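Local coordinates for hypothetical protein (Pyrococcus furiosus, PDB 1YB3) that is of unknown function but folds as a single alpha+beta domain of the DUF3201 family in a hyperthermophilic archaeon, at residues 21-25 / 77-83; 31-36 / 159-163; 46-50 / 61-67; 94-99 / 144-148; 118-122 / 136-142. The contacts are given in a common frame with arbitrary orientation. Where two conformers were deposited one is given. Numbering follows the deposited sequence.

All five contacts belong to one domain built on a seven-stranded antiparallel sheet, ordered 40-47, 65-71, 74-79, 82-90, 144-150, 108-112, 120-123 across it. Contacts 1 and 3, with centres 11 Å apart, touch near one edge, where helix 11-35 meets strands 65-71 and 74-79; Trp22 and Glu46 join them. Contacts 4 and 5, also with centres 11 Å apart, meet around Ile145 near the other end of the sheet, their centres 24 to 28 Å from those of contacts 1 and 3. The sheet thus carries two separate clusters, while contact 2 brings together helices 11-35 and 155-171, near the two chain ends; apart from the helical half of contact 1, the other contacts fall between its segments in sequence.

Contact 1: 21-25 / 77-83; sequences IWGDI and GATPQGF
Ile25 (m, m) lies over Ala78, its CG1 3.4 Å from Ala78 CB, while its CD1 comes to 3.4 Å from Gly77 C and 3.8 Å from Phe83 CD1 at the edge of that ring. One helical turn earlier Ile21 (m, t) sets CG2 4.0 Å from Ala78 CB and CD1 3.6 Å from Pro80 CA. Segment 21-25 is helical and runs nearly antiparallel to strand 77-79, at 168° with axes 8.2 Å apart; Ile21 CA is 6.0 Å from Ala78 CA, and Ile25 CA 6.3 Å from Gly77 CA. The strand belongs to a beta hairpin closed by a type I turn from Thr79 to Gly82, within which Gln81 N donates to Thr79 OG1 (3.1 Å), an ST turn. Gly82 has phi/psi 130/-162, where a CB would strike the preceding carbonyl oxygen. Small Ala78, its CB toward the helix, permits the close approach, and branched isoleucines fill the interface. Phe83 (chi1 m) reaches back so that its CZ lies 3.7 Å from Asp24 CB.

Contact 2: 31-36 / 159-163; sequences ELKEEL and KREIK
Lys159 NZ forms a salt bridge with Glu35 OE2 at 3.3 Å, including a weak hydrogen bond, and a longer one with Glu31 OE1 at 3.9 Å. The glutamates lie one helical turn apart, so one ammonium group serves both in a charged network. An extended lysine (m, t, t, t) reaches them; both glutamates adopt m, t. Beneath this polar rim, Leu32 (m, t) brings CD1 to 3.5 Å from Ile162 CD1, and Leu36 (m, t) brings CD1 to 4.2 Å from Ile162 CG2. Branched apolar residues suit this inner side, where Leu32 also touches Phe68 and Ile162 touches Phe85 of the sheet. Leu36 (phi/psi -84/57) is the first to leave the helix. Leu32 CA lies 7.9 Å from Lys159 CA, and Leu36 CA 8.8 Å from Lys163 CA. Both segments are helical, crossing at -43° in the same general sense with axes 12.4 Å apart, a gap filled by long side chains: helices 11-35 and 155-171 pack beside each other against the antiparallel sheet of an alpha+beta fold.

Contact 3: 46-50 / 61-67; sequences EVFNA and MKYPHPA
Val47 and His65 form an antiparallel hydrogen-bonded pair: Val47 N donates to His65 O, and His65 N to Val47 O, each at 2.9 Å. Glu46 and Pro66 follow as a non-hydrogen-bonded pair (CA-CA 4.9 Å), suiting proline, which has no amide proton. Met61 N (a selenomethionine) donates to Ala50 O at 2.8 Å, and Asn49 N weakly to Met61 O at 2.9 Å. Asn49, at phi/psi 73/15, turns the chain. Water 1 lies within hydrogen-bonding reach of Val47 O (2.7 Å), Tyr63 O (3.0 Å) and His65 ND1 (3.2 Å), and accepts weakly from Ala50 N at 3.3 Å; water 2 donates to Asn49 OD1 (2.8 Å) and Lys62 O (2.7 Å). CH-pi contacts place Val47 CB 4.0 Å from the His65 ring centroid and Pro64 CB 3.7 Å from that of Phe48 (chi1 m). His65 NE2 (chi1 p) is hydrogen-bonded to Tyr84 OH, and Glu46 (m, m) accepts from Trp22 of helix 11-35. Strand 65-71 lies between edge strand 40-47 and strand 74-79.

Contact 4: 94-99 / 144-148; sequences LSKEFI and MINFE
Helix-on-sheet packing in an alpha+beta fold brings the start of helix 96-105 over strand 144-150. The segment 144-148 is extended, its side chains alternating, so Ile145 and Phe147 point toward the helix while Met144 (selenomethionine) and Asn146 point away. Leu94 CA lies 8.8 Å from Ile145 CA, and Ile99 CA 9.4 Å from Phe147 CA, a separation filled by large apolar side chains. The aromatic component is a T-shaped pair: the edge of Phe98 (chi1 t) meets the face of Phe147 (chi1 m), with centroids 5.3 Å apart and planes at 74°. Phe98 also packs edge-to-face with Tyr172. Aliphatic groups line the edge of the Phe147 ring; Ile99 (m, m) and Leu94 (m, t) both supply CD1 there, and Leu94 CD1 also lies 3.8 Å from Ile145 CB. No hydrogen bond crosses this buried interface. Polar order is local: Ser95 (chi1 p) is the N-cap, its OG accepting weakly from Phe98 N at 3.3 Å. The closest approach is Ile99 CD1 to Phe147 CZ at 3.6 Å.

Contact 5: 118-122 / 136-142; sequences LEDFY and RIVNSDE
Two carboxylates face each other here, Glu119 OE2 and Glu142 OE2 being only 3.3 Å apart with no hydrogen bond between them. Each has a partner elsewhere: Glu119 OE1 accepts from Glu115 N, and Glu142 OE1 from Ala114 N. Glu142 is m, m; Glu119 has chi1 m and chi2 near 111°. Phe121 (chi1 m, chi2 -71°) supplies most of the apolar contact. One flat face of its ring suits Ile137 (m, t), whose CG1 lies 3.6 Å from the centroid in a CH-pi contact, while the ring's length carries Phe121 CZ to Ser140 OG (3.7 Å) and Glu142 CG (4.1 Å). Phe121, at phi/psi -86/-36, turns the strand and with Tyr122 forms a classic beta bulge opposite Ile111 on the edge strand 120-123. The other segment finishes helix 130-138 and leads toward strand 144-150. At the helix end Ser140 OG donates to Ile137 O (2.7 Å); it also accepts from Glu142 N (3.3 Å), and this second bond makes an ST turn. Phe121 CA is 6.4 Å from Arg136 CA, and Glu119 CA 8.4 Å from Glu142 CA. Arg136 (m, t) lays a guanidinium face over Phe121 CA, with NH2 2.8 Å from Asp120 O at an angle too poor for a hydrogen bond.

Contact 1: 21-25 / 77-83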
# COMPACT_ATOMS: atom_id res chain seq x y z
N ILE A 21 3.70 3.93 -16.12
CA ILE A 21 2.93 3.19 -15.09
C ILE A 21 3.04 1.67 -15.32
O ILE A 21 3.44 0.91 -14.41
CB ILE A 21 1.43 3.65 -15.06
CG1 ILE A 21 1.29 5.08 -14.54
CG2 ILE A 21 0.53 2.66 -14.27
CD1 ILE A 21 -0.08 5.70 -14.82
N TRP A 22 2.70 1.22 -16.53
CA TRP A 22 2.72 -0.20 -16.80
C TRP A 22 4.14 -0.78 -16.91
O TRP A 22 4.42 -1.82 -16.32
CB TRP A 22 1.82 -0.58 -18.00
CG TRP A 22 0.40 -0.83 -17.58
CD1 TRP A 22 -0.16 -2.04 -17.26
CD2 TRP A 22 -0.64 0.14 -17.40
NE1 TRP A 22 -1.46 -1.88 -16.90
CE2 TRP A 22 -1.79 -0.56 -16.98
CE3 TRP A 22 -0.71 1.53 -17.55
CZ2 TRP A 22 -3.01 0.08 -16.72
CZ3 TRP A 22 -1.93 2.17 -17.29
CH2 TRP A 22 -3.06 1.44 -16.88
N GLY A 23 5.04 -0.08 -17.61
CA GLY A 23 6.43 -0.52 -17.78
C GLY A 23 7.15 -0.65 -16.44
O GLY A 23 7.84 -1.64 -16.19
N ASP A 24 6.93 0.33 -15.56
CA ASP A 24 7.55 0.31 -14.24
C ASP A 24 7.09 -0.88 -13.39
O ASP A 24 7.91 -1.43 -12.62
CB ASP A 24 7.29 1.61 -13.47
CG ASP A 24 8.17 2.78 -13.95
OD1 ASP A 24 8.90 2.64 -14.96
OD2 ASP A 24 8.12 3.84 -13.29
N ILE A 25 5.81 -1.25 -13.46
CA ILE A 25 5.33 -2.39 -12.66
C ILE A 25 5.76 -3.75 -13.23
O ILE A 25 6.11 -4.68 -12.47
CB ILE A 25 3.81 -2.33 -12.37
CG1 ILE A 25 3.52 -1.20 -11.39
CG2 ILE A 25 3.28 -3.64 -11.77
CD1 ILE A 25 4.19 -1.37 -10.01
N GLY A 77 1.83 -2.11 -6.57
CA GLY A 77 1.25 -1.65 -7.87
C GLY A 77 1.58 -0.21 -8.20
O GLY A 77 2.42 0.43 -7.54
N ALA A 78 0.94 0.32 -9.24
CA ALA A 78 1.13 1.72 -9.59
C ALA A 78 -0.20 2.26 -10.06
O ALA A 78 -1.01 1.51 -10.64
CB ALA A 78 2.18 1.89 -10.67
N THR A 79 -0.41 3.53 -9.78
CA THR A 79 -1.56 4.29 -10.29
C THR A 79 -0.95 5.55 -10.93
O THR A 79 0.26 5.74 -10.90
CB THR A 79 -2.48 4.75 -9.15
OG1 THR A 79 -1.77 5.72 -8.38
CG2 THR A 79 -2.93 3.56 -8.23
N PRO A 80 -1.79 6.43 -11.51
CA PRO A 80 -1.19 7.67 -12.03
C PRO A 80 -0.42 8.52 -11.00
O PRO A 80 0.35 9.41 -11.37
CB PRO A 80 -2.41 8.43 -12.58
CG PRO A 80 -3.40 7.34 -12.94
CD PRO A 80 -3.23 6.35 -11.80
N GLN A 81 -0.63 8.23 -9.71
CA GLN A 81 0.12 8.90 -8.62
C GLN A 81 1.53 8.35 -8.44
O GLN A 81 2.43 9.05 -7.92
CB GLN A 81 -0.62 8.80 -7.30
CG GLN A 81 -1.79 9.75 -7.13
CD GLN A 81 -2.45 9.64 -5.76
OE1 GLN A 81 -2.53 8.56 -5.18
NE2 GLN A 81 -2.90 10.76 -5.24
N GLY A 82 1.73 7.10 -8.85
CA GLY A 82 3.01 6.41 -8.66
C GLY A 82 2.87 5.04 -8.03
O GLY A 82 1.79 4.45 -8.03
N PHE A 83 3.99 4.53 -7.50
CA PHE A 83 4.02 3.21 -6.87
C PHE A 83 3.30 3.21 -5.51
O PHE A 83 3.26 4.23 -4.79
CB PHE A 83 5.46 2.80 -6.54
CG PHE A 83 6.35 2.57 -7.72
CD1 PHE A 83 6.18 1.46 -8.56
CD2 PHE A 83 7.44 3.42 -7.94
CE1 PHE A 83 7.05 1.23 -9.63
CE2 PHE A 83 8.32 3.19 -9.00
CZ PHE A 83 8.13 2.10 -9.85

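Contact 2: 31-36 / 159-163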
# COMPACT_ATOMS: atom_id res chain seq x y z
N GLU A 31 11.91 -7.64 -10.55
CA GLU A 31 12.93 -7.26 -9.56
C GLU A 31 12.59 -7.81 -8.18
O GLU A 31 13.44 -8.43 -7.52
CB GLU A 31 13.14 -5.75 -9.51
CG GLU A 31 13.85 -5.20 -10.75
CD GLU A 31 13.76 -3.70 -10.90
OE1 GLU A 31 13.02 -3.04 -10.13
OE2 GLU A 31 14.44 -3.16 -11.81
N LEU A 32 11.35 -7.61 -7.74
CA LEU A 32 10.97 -8.11 -6.40
C LEU A 32 10.84 -9.64 -6.36
O LEU A 32 11.04 -10.26 -5.30
CB LEU A 32 9.70 -7.41 -5.87
CG LEU A 32 9.77 -5.89 -5.64
CD1 LEU A 32 8.48 -5.42 -5.02
CD2 LEU A 32 10.96 -5.46 -4.73
N LYS A 33 10.53 -10.25 -7.50
CA LYS A 33 10.49 -11.70 -7.61
C LYS A 33 11.89 -12.22 -7.28
O LYS A 33 12.05 -13.16 -6.48
CB LYS A 33 10.09 -12.13 -9.03
CG LYS A 33 10.31 -13.61 -9.35
CD LYS A 33 9.31 -14.52 -8.66
CE LYS A 33 9.34 -15.91 -9.30
NZ LYS A 33 8.75 -16.95 -8.43
N GLU A 34 12.91 -11.58 -7.85
CA GLU A 34 14.30 -11.96 -7.59
C GLU A 34 14.74 -11.62 -6.16
O GLU A 34 15.40 -12.43 -5.50
CB GLU A 34 15.23 -11.30 -8.61
CG GLU A 34 15.06 -11.85 -10.03
CD GLU A 34 15.66 -10.95 -11.11
OE1 GLU A 34 16.36 -9.97 -10.76
OE2 GLU A 34 15.43 -11.22 -12.32
N GLU A 35 14.35 -10.45 -5.67
CA GLU A 35 14.90 -9.91 -4.43
C GLU A 35 14.20 -10.39 -3.15
O GLU A 35 14.86 -10.65 -2.13
CB GLU A 35 14.91 -8.39 -4.51
CG GLU A 35 15.88 -7.88 -5.58
CD GLU A 35 15.57 -6.46 -6.06
OE1 GLU A 35 14.86 -5.71 -5.35
OE2 GLU A 35 16.05 -6.11 -7.15
N LEU A 36 12.87 -10.49 -3.19
CA LEU A 36 12.06 -10.89 -2.03
C LEU A 36 11.99 -12.41 -1.90
O LEU A 36 10.92 -13.03 -1.88
CB LEU A 36 10.65 -10.27 -2.09
CG LEU A 36 10.55 -8.74 -2.09
CD1 LEU A 36 9.09 -8.34 -2.00
CD2 LEU A 36 11.31 -8.12 -0.96
N LYS A 159 11.72 -0.15 -3.32
CA LYS A 159 12.55 -1.23 -2.82
C LYS A 159 12.91 -1.01 -1.34
O LYS A 159 12.76 -1.90 -0.52
CB LYS A 159 13.83 -1.39 -3.65
CG LYS A 159 13.64 -2.02 -5.02
CD LYS A 159 15.02 -2.22 -5.71
CE LYS A 159 14.87 -2.83 -7.09
NZ LYS A 159 16.17 -2.89 -7.82
N ARG A 160 13.37 0.20 -1.00
CA ARG A 160 13.79 0.46 0.38
C ARG A 160 12.64 0.43 1.39
O ARG A 160 12.78 -0.10 2.49
CB ARG A 160 14.60 1.75 0.48
CG ARG A 160 15.11 2.02 1.91
CD ARG A 160 16.26 3.06 1.93
NE ARG A 160 15.92 4.21 1.10
CZ ARG A 160 15.14 5.22 1.50
NH1 ARG A 160 14.67 5.25 2.74
NH2 ARG A 160 14.85 6.19 0.66
N GLU A 161 11.50 1.01 1.01
CA GLU A 161 10.37 1.05 1.93
C GLU A 161 9.71 -0.31 2.15
O GLU A 161 9.28 -0.60 3.26
CB GLU A 161 9.35 2.13 1.50
CG GLU A 161 9.91 3.56 1.45
CD GLU A 161 10.62 4.01 2.73
OE1 GLU A 161 10.39 3.41 3.79
OE2 GLU A 161 11.39 4.98 2.63
N ILE A 162 9.61 -1.13 1.09
CA ILE A 162 9.14 -2.51 1.28
C ILE A 162 10.07 -3.23 2.26
O ILE A 162 9.61 -3.92 3.16
CB ILE A 162 9.05 -3.31 -0.04
CG1 ILE A 162 7.91 -2.77 -0.88
CG2 ILE A 162 8.89 -4.82 0.25
CD1 ILE A 162 7.86 -3.30 -2.34
N LYS A 163 11.37 -3.02 2.10
CA LYS A 163 12.36 -3.65 2.98
C LYS A 163 12.14 -3.19 4.43
O LYS A 163 12.09 -4.01 5.35
CB LYS A 163 13.78 -3.33 2.50
CG LYS A 163 14.86 -3.82 3.46
CD LYS A 163 16.27 -3.62 2.90
CE LYS A 163 16.69 -2.16 2.90
NZ LYS A 163 18.15 -2.02 2.64

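Contact 3: 46-50 / 61-67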
# COMPACT_ATOMS: atom_id res chain seq x y z
N GLU A 46 -4.61 -6.84 -13.62
CA GLU A 46 -5.26 -5.54 -13.73
C GLU A 46 -6.35 -5.38 -12.70
O GLU A 46 -7.21 -6.26 -12.55
CB GLU A 46 -5.81 -5.34 -15.15
CG GLU A 46 -4.74 -5.40 -16.23
CD GLU A 46 -3.60 -4.38 -16.01
OE1 GLU A 46 -3.89 -3.22 -15.63
OE2 GLU A 46 -2.43 -4.75 -16.24
N VAL A 47 -6.30 -4.29 -11.96
CA VAL A 47 -7.27 -4.01 -10.93
C VAL A 47 -8.17 -2.86 -11.40
O VAL A 47 -7.68 -1.79 -11.70
CB VAL A 47 -6.56 -3.59 -9.61
CG1 VAL A 47 -7.59 -3.17 -8.55
CG2 VAL A 47 -5.65 -4.74 -9.10
N PHE A 48 -9.48 -3.11 -11.47
CA PHE A 48 -10.47 -2.10 -11.85
C PHE A 48 -11.25 -1.61 -10.63
O PHE A 48 -11.42 -2.36 -9.66
CB PHE A 48 -11.49 -2.68 -12.84
CG PHE A 48 -10.92 -3.09 -14.18
CD1 PHE A 48 -11.12 -2.29 -15.31
CD2 PHE A 48 -10.23 -4.29 -14.32
CE1 PHE A 48 -10.60 -2.67 -16.56
CE2 PHE A 48 -9.71 -4.68 -15.56
CZ PHE A 48 -9.90 -3.88 -16.68
N ASN A 49 -11.74 -0.37 -10.68
CA ASN A 49 -12.71 0.18 -9.71
C ASN A 49 -12.16 0.50 -8.32
O ASN A 49 -12.92 0.72 -7.36
CB ASN A 49 -13.97 -0.71 -9.63
CG ASN A 49 -14.61 -0.91 -10.99
OD1 ASN A 49 -14.57 -0.03 -11.86
ND2 ASN A 49 -15.21 -2.07 -11.19
N ALA A 50 -10.84 0.54 -8.22
CA ALA A 50 -10.16 0.95 -7.00
C ALA A 50 -10.24 2.47 -6.85
O ALA A 50 -10.32 3.19 -7.86
CB ALA A 50 -8.69 0.48 -7.06
N MSE A 61 -11.30 4.95 -9.77
CA MSE A 61 -10.68 4.69 -11.06
C MSE A 61 -11.47 3.60 -11.77
O MSE A 61 -11.36 2.43 -11.43
CB MSE A 61 -9.23 4.23 -10.89
CG MSE A 61 -8.38 5.20 -10.13
SE MSE A 61 -6.52 4.56 -9.86
CE MSE A 61 -6.86 3.32 -8.36
N LYS A 62 -12.29 3.98 -12.75
CA LYS A 62 -13.02 2.97 -13.54
C LYS A 62 -12.08 2.28 -14.55
O LYS A 62 -12.42 1.23 -15.13
CB LYS A 62 -14.22 3.60 -14.25
CG LYS A 62 -15.08 4.51 -13.38
CD LYS A 62 -16.15 3.75 -12.60
CE LYS A 62 -17.18 4.71 -12.05
NZ LYS A 62 -18.50 4.05 -11.77
N TYR A 63 -10.92 2.87 -14.77
CA TYR A 63 -9.86 2.28 -15.57
C TYR A 63 -8.98 1.30 -14.73
O TYR A 63 -8.96 1.41 -13.51
CB TYR A 63 -8.99 3.38 -16.13
CG TYR A 63 -8.41 4.34 -15.11
CD1 TYR A 63 -7.12 4.14 -14.58
CD2 TYR A 63 -9.12 5.49 -14.72
CE1 TYR A 63 -6.58 5.04 -13.68
CE2 TYR A 63 -8.58 6.39 -13.80
CZ TYR A 63 -7.30 6.16 -13.29
OH TYR A 63 -6.77 7.06 -12.39
N PRO A 64 -8.30 0.35 -15.39
CA PRO A 64 -7.47 -0.61 -14.65
C PRO A 64 -6.15 0.03 -14.27
O PRO A 64 -5.67 0.96 -14.92
CB PRO A 64 -7.22 -1.70 -15.66
CG PRO A 64 -7.19 -0.96 -16.98
CD PRO A 64 -8.28 0.06 -16.83
N HIS A 65 -5.54 -0.48 -13.21
CA HIS A 65 -4.16 -0.15 -12.95
C HIS A 65 -3.45 -1.46 -12.61
O HIS A 65 -4.13 -2.41 -12.18
CB HIS A 65 -4.05 0.87 -11.81
CG HIS A 65 -4.28 0.31 -10.45
ND1 HIS A 65 -5.50 0.36 -9.82
CD2 HIS A 65 -3.43 -0.30 -9.59
CE1 HIS A 65 -5.40 -0.21 -8.63
NE2 HIS A 65 -4.15 -0.61 -8.46
N PRO A 66 -2.11 -1.52 -12.82
CA PRO A 66 -1.37 -2.78 -12.60
C PRO A 66 -1.02 -3.04 -11.13
O PRO A 66 -0.71 -2.10 -10.40
CB PRO A 66 -0.11 -2.62 -13.46
CG PRO A 66 0.16 -1.10 -13.41
CD PRO A 66 -1.22 -0.44 -13.31
N ALA A 67 -1.10 -4.30 -10.70
CA ALA A 67 -0.67 -4.66 -9.34
C ALA A 67 -0.30 -6.13 -9.33
O ALA A 67 -0.81 -6.91 -10.12
CB ALA A 67 -1.78 -4.36 -8.31
O HOH W 1 -8.57 0.50 -10.63
O HOH W 2 -14.56 -0.30 -14.60

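Contact 4: 94-99 / 144-148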
# COMPACT_ATOMS: atom_id res chain seq x y z
N LEU A 94 -2.51 -7.68 15.47
CA LEU A 94 -1.95 -6.35 15.65
C LEU A 94 -1.92 -5.90 17.11
O LEU A 94 -2.41 -6.60 18.00
CB LEU A 94 -2.72 -5.34 14.79
CG LEU A 94 -2.72 -5.70 13.30
CD1 LEU A 94 -3.65 -4.77 12.56
CD2 LEU A 94 -1.30 -5.66 12.70
N SER A 95 -1.32 -4.74 17.34
CA SER A 95 -1.18 -4.19 18.67
C SER A 95 -1.03 -2.70 18.53
O SER A 95 -0.65 -2.20 17.46
CB SER A 95 0.05 -4.79 19.36
OG SER A 95 1.24 -4.47 18.65
N LYS A 96 -1.32 -1.97 19.62
CA LYS A 96 -1.17 -0.53 19.65
C LYS A 96 0.25 -0.11 19.26
O LYS A 96 0.43 0.85 18.50
CB LYS A 96 -1.54 0.02 21.04
CG LYS A 96 -1.40 1.53 21.21
CD LYS A 96 -1.72 1.92 22.66
CE LYS A 96 -0.79 3.01 23.16
NZ LYS A 96 -0.92 3.26 24.64
N GLU A 97 1.25 -0.84 19.75
CA GLU A 97 2.66 -0.49 19.48
C GLU A 97 3.03 -0.62 18.00
O GLU A 97 3.74 0.23 17.46
CB GLU A 97 3.65 -1.27 20.35
CG GLU A 97 5.01 -0.54 20.45
CD GLU A 97 6.07 -1.33 21.18
OE1 GLU A 97 5.73 -2.25 21.95
OE2 GLU A 97 7.27 -1.02 20.98
N PHE A 98 2.54 -1.68 17.34
CA PHE A 98 2.78 -1.80 15.89
C PHE A 98 2.19 -0.60 15.15
O PHE A 98 2.86 0.01 14.32
CB PHE A 98 2.21 -3.10 15.34
CG PHE A 98 2.37 -3.23 13.84
CD1 PHE A 98 3.63 -3.48 13.27
CD2 PHE A 98 1.27 -3.07 12.99
CE1 PHE A 98 3.79 -3.60 11.89
CE2 PHE A 98 1.42 -3.19 11.60
CZ PHE A 98 2.68 -3.45 11.05
N ILE A 99 0.95 -0.25 15.47
CA ILE A 99 0.29 0.91 14.88
C ILE A 99 1.11 2.20 15.07
O ILE A 99 1.34 2.94 14.10
CB ILE A 99 -1.14 1.11 15.46
CG1 ILE A 99 -2.00 -0.17 15.29
CG2 ILE A 99 -1.80 2.36 14.89
CD1 ILE A 99 -2.07 -0.75 13.90
N MSE A 144 -9.76 -7.45 8.73
CA MSE A 144 -8.46 -7.28 8.06
C MSE A 144 -8.11 -5.80 8.01
O MSE A 144 -8.94 -4.98 7.57
CB MSE A 144 -8.50 -7.87 6.64
CG MSE A 144 -8.84 -9.36 6.58
SE MSE A 144 -7.48 -10.45 7.47
CE MSE A 144 -5.95 -9.82 6.49
N ILE A 145 -6.91 -5.44 8.46
CA ILE A 145 -6.48 -4.04 8.46
C ILE A 145 -5.34 -3.90 7.46
O ILE A 145 -4.36 -4.64 7.54
CB ILE A 145 -5.99 -3.57 9.86
CG1 ILE A 145 -6.99 -3.94 10.99
CG2 ILE A 145 -5.61 -2.08 9.86
CD1 ILE A 145 -8.46 -3.47 10.77
N ASN A 146 -5.49 -2.94 6.55
CA ASN A 146 -4.51 -2.69 5.49
C ASN A 146 -3.64 -1.50 5.81
O ASN A 146 -4.12 -0.46 6.31
CB ASN A 146 -5.22 -2.42 4.16
CG ASN A 146 -5.97 -3.61 3.65
OD1 ASN A 146 -5.41 -4.45 2.96
ND2 ASN A 146 -7.26 -3.68 3.96
N PHE A 147 -2.33 -1.63 5.51
CA PHE A 147 -1.35 -0.58 5.70
C PHE A 147 -0.74 -0.32 4.34
O PHE A 147 -0.07 -1.20 3.80
CB PHE A 147 -0.25 -1.07 6.66
CG PHE A 147 -0.78 -1.40 8.03
CD1 PHE A 147 -0.69 -0.47 9.07
CD2 PHE A 147 -1.46 -2.62 8.26
CE1 PHE A 147 -1.23 -0.75 10.34
CE2 PHE A 147 -2.01 -2.91 9.50
CZ PHE A 147 -1.90 -1.97 10.55
N GLU A 148 -1.05 0.84 3.76
CA GLU A 148 -0.60 1.21 2.41
C GLU A 148 0.39 2.37 2.47
O GLU A 148 0.15 3.37 3.14
CB GLU A 148 -1.80 1.60 1.49
CG GLU A 148 -1.34 2.20 0.17
CD GLU A 148 -2.48 2.54 -0.81
OE1 GLU A 148 -3.57 1.94 -0.68
OE2 GLU A 148 -2.27 3.39 -1.70

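Contact 5: 118-122 / 136-142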
# COMPACT_ATOMS: atom_id res chain seq x y z
N LEU A 118 -13.90 4.22 2.38
CA LEU A 118 -14.93 4.18 3.42
C LEU A 118 -14.38 4.00 4.83
O LEU A 118 -14.76 4.73 5.73
CB LEU A 118 -15.95 3.08 3.12
CG LEU A 118 -17.25 3.09 3.94
CD1 LEU A 118 -18.05 4.38 3.68
CD2 LEU A 118 -18.08 1.85 3.65
N GLU A 119 -13.50 3.02 5.03
CA GLU A 119 -13.06 2.68 6.37
C GLU A 119 -11.64 3.13 6.62
O GLU A 119 -10.74 2.29 6.76
CB GLU A 119 -13.17 1.16 6.60
CG GLU A 119 -14.59 0.62 6.71
CD GLU A 119 -15.02 -0.25 5.55
OE1 GLU A 119 -14.17 -0.87 4.88
OE2 GLU A 119 -16.24 -0.34 5.31
N ASP A 120 -11.43 4.44 6.69
CA ASP A 120 -10.10 4.99 6.94
C ASP A 120 -9.78 5.18 8.42
O ASP A 120 -10.40 6.01 9.10
CB ASP A 120 -9.85 6.25 6.12
CG ASP A 120 -8.39 6.64 6.09
OD1 ASP A 120 -7.58 5.94 5.41
OD2 ASP A 120 -8.06 7.64 6.76
N PHE A 121 -8.80 4.44 8.91
CA PHE A 121 -8.34 4.57 10.28
C PHE A 121 -7.28 5.67 10.45
O PHE A 121 -7.26 6.36 11.48
CB PHE A 121 -7.78 3.23 10.79
CG PHE A 121 -8.79 2.13 10.82
CD1 PHE A 121 -9.83 2.13 11.77
CD2 PHE A 121 -8.72 1.07 9.91
CE1 PHE A 121 -10.76 1.09 11.79
CE2 PHE A 121 -9.66 0.03 9.93
CZ PHE A 121 -10.67 0.04 10.88
N TYR A 122 -6.42 5.81 9.44
CA TYR A 122 -5.37 6.82 9.42
C TYR A 122 -5.18 7.28 7.98
O TYR A 122 -5.13 6.45 7.06
CB TYR A 122 -4.06 6.25 9.98
CG TYR A 122 -2.87 7.19 9.94
CD1 TYR A 122 -2.61 8.07 11.00
CD2 TYR A 122 -1.99 7.18 8.85
CE1 TYR A 122 -1.50 8.93 10.96
CE2 TYR A 122 -0.90 8.03 8.79
CZ TYR A 122 -0.65 8.90 9.85
OH TYR A 122 0.46 9.72 9.78
N ARG A 136 -9.95 3.34 17.12
CA ARG A 136 -10.87 3.21 15.97
C ARG A 136 -10.90 1.79 15.43
O ARG A 136 -11.96 1.28 15.07
CB ARG A 136 -10.51 4.20 14.85
CG ARG A 136 -10.73 5.67 15.19
CD ARG A 136 -10.28 6.58 14.04
NE ARG A 136 -11.25 6.62 12.95
CZ ARG A 136 -11.13 7.35 11.84
NH1 ARG A 136 -10.06 8.11 11.65
NH2 ARG A 136 -12.08 7.31 10.91
N ILE A 137 -9.74 1.13 15.37
CA ILE A 137 -9.65 -0.26 14.94
C ILE A 137 -10.37 -1.22 15.92
O ILE A 137 -11.17 -2.07 15.50
CB ILE A 137 -8.15 -0.70 14.75
CG1 ILE A 137 -7.52 0.08 13.58
CG2 ILE A 137 -8.06 -2.21 14.52
CD1 ILE A 137 -5.97 0.02 13.52
N VAL A 138 -10.08 -1.07 17.21
CA VAL A 138 -10.71 -1.87 18.28
C VAL A 138 -12.24 -1.77 18.24
O VAL A 138 -12.93 -2.78 18.35
CB VAL A 138 -10.15 -1.50 19.69
CG1 VAL A 138 -11.02 -2.07 20.82
CG2 VAL A 138 -8.70 -1.99 19.84
N ASN A 139 -12.73 -0.55 18.05
CA ASN A 139 -14.18 -0.26 18.02
C ASN A 139 -14.87 -0.48 16.67
O ASN A 139 -16.07 -0.19 16.51
CB ASN A 139 -14.43 1.18 18.51
CG ASN A 139 -13.90 1.42 19.92
OD1 ASN A 139 -13.61 0.47 20.66
ND2 ASN A 139 -13.76 2.68 20.30
N SER A 140 -14.13 -0.99 15.69
CA SER A 140 -14.65 -1.18 14.33
C SER A 140 -15.23 -2.57 14.10
O SER A 140 -15.15 -3.44 14.97
CB SER A 140 -13.53 -0.93 13.31
OG SER A 140 -12.65 -2.04 13.27
N ASP A 141 -15.82 -2.76 12.92
CA ASP A 141 -16.34 -4.06 12.49
C ASP A 141 -15.41 -4.70 11.44
O ASP A 141 -15.84 -5.57 10.67
CB ASP A 141 -17.75 -3.87 11.88
CG ASP A 141 -17.74 -2.96 10.66
OD1 ASP A 141 -17.03 -1.93 10.69
OD2 ASP A 141 -18.43 -3.28 9.66
N GLU A 142 -14.14 -4.28 11.41
CA GLU A 142 -13.22 -4.71 10.35
C GLU A 142 -12.23 -5.77 10.86
O GLU A 142 -11.56 -5.56 11.87
CB GLU A 142 -12.49 -3.50 9.76
CG GLU A 142 -13.40 -2.45 9.07
CD GLU A 142 -14.04 -2.92 7.77
OE1 GLU A 142 -13.37 -3.60 6.97
OE2 GLU A 142 -15.22 -2.61 7.54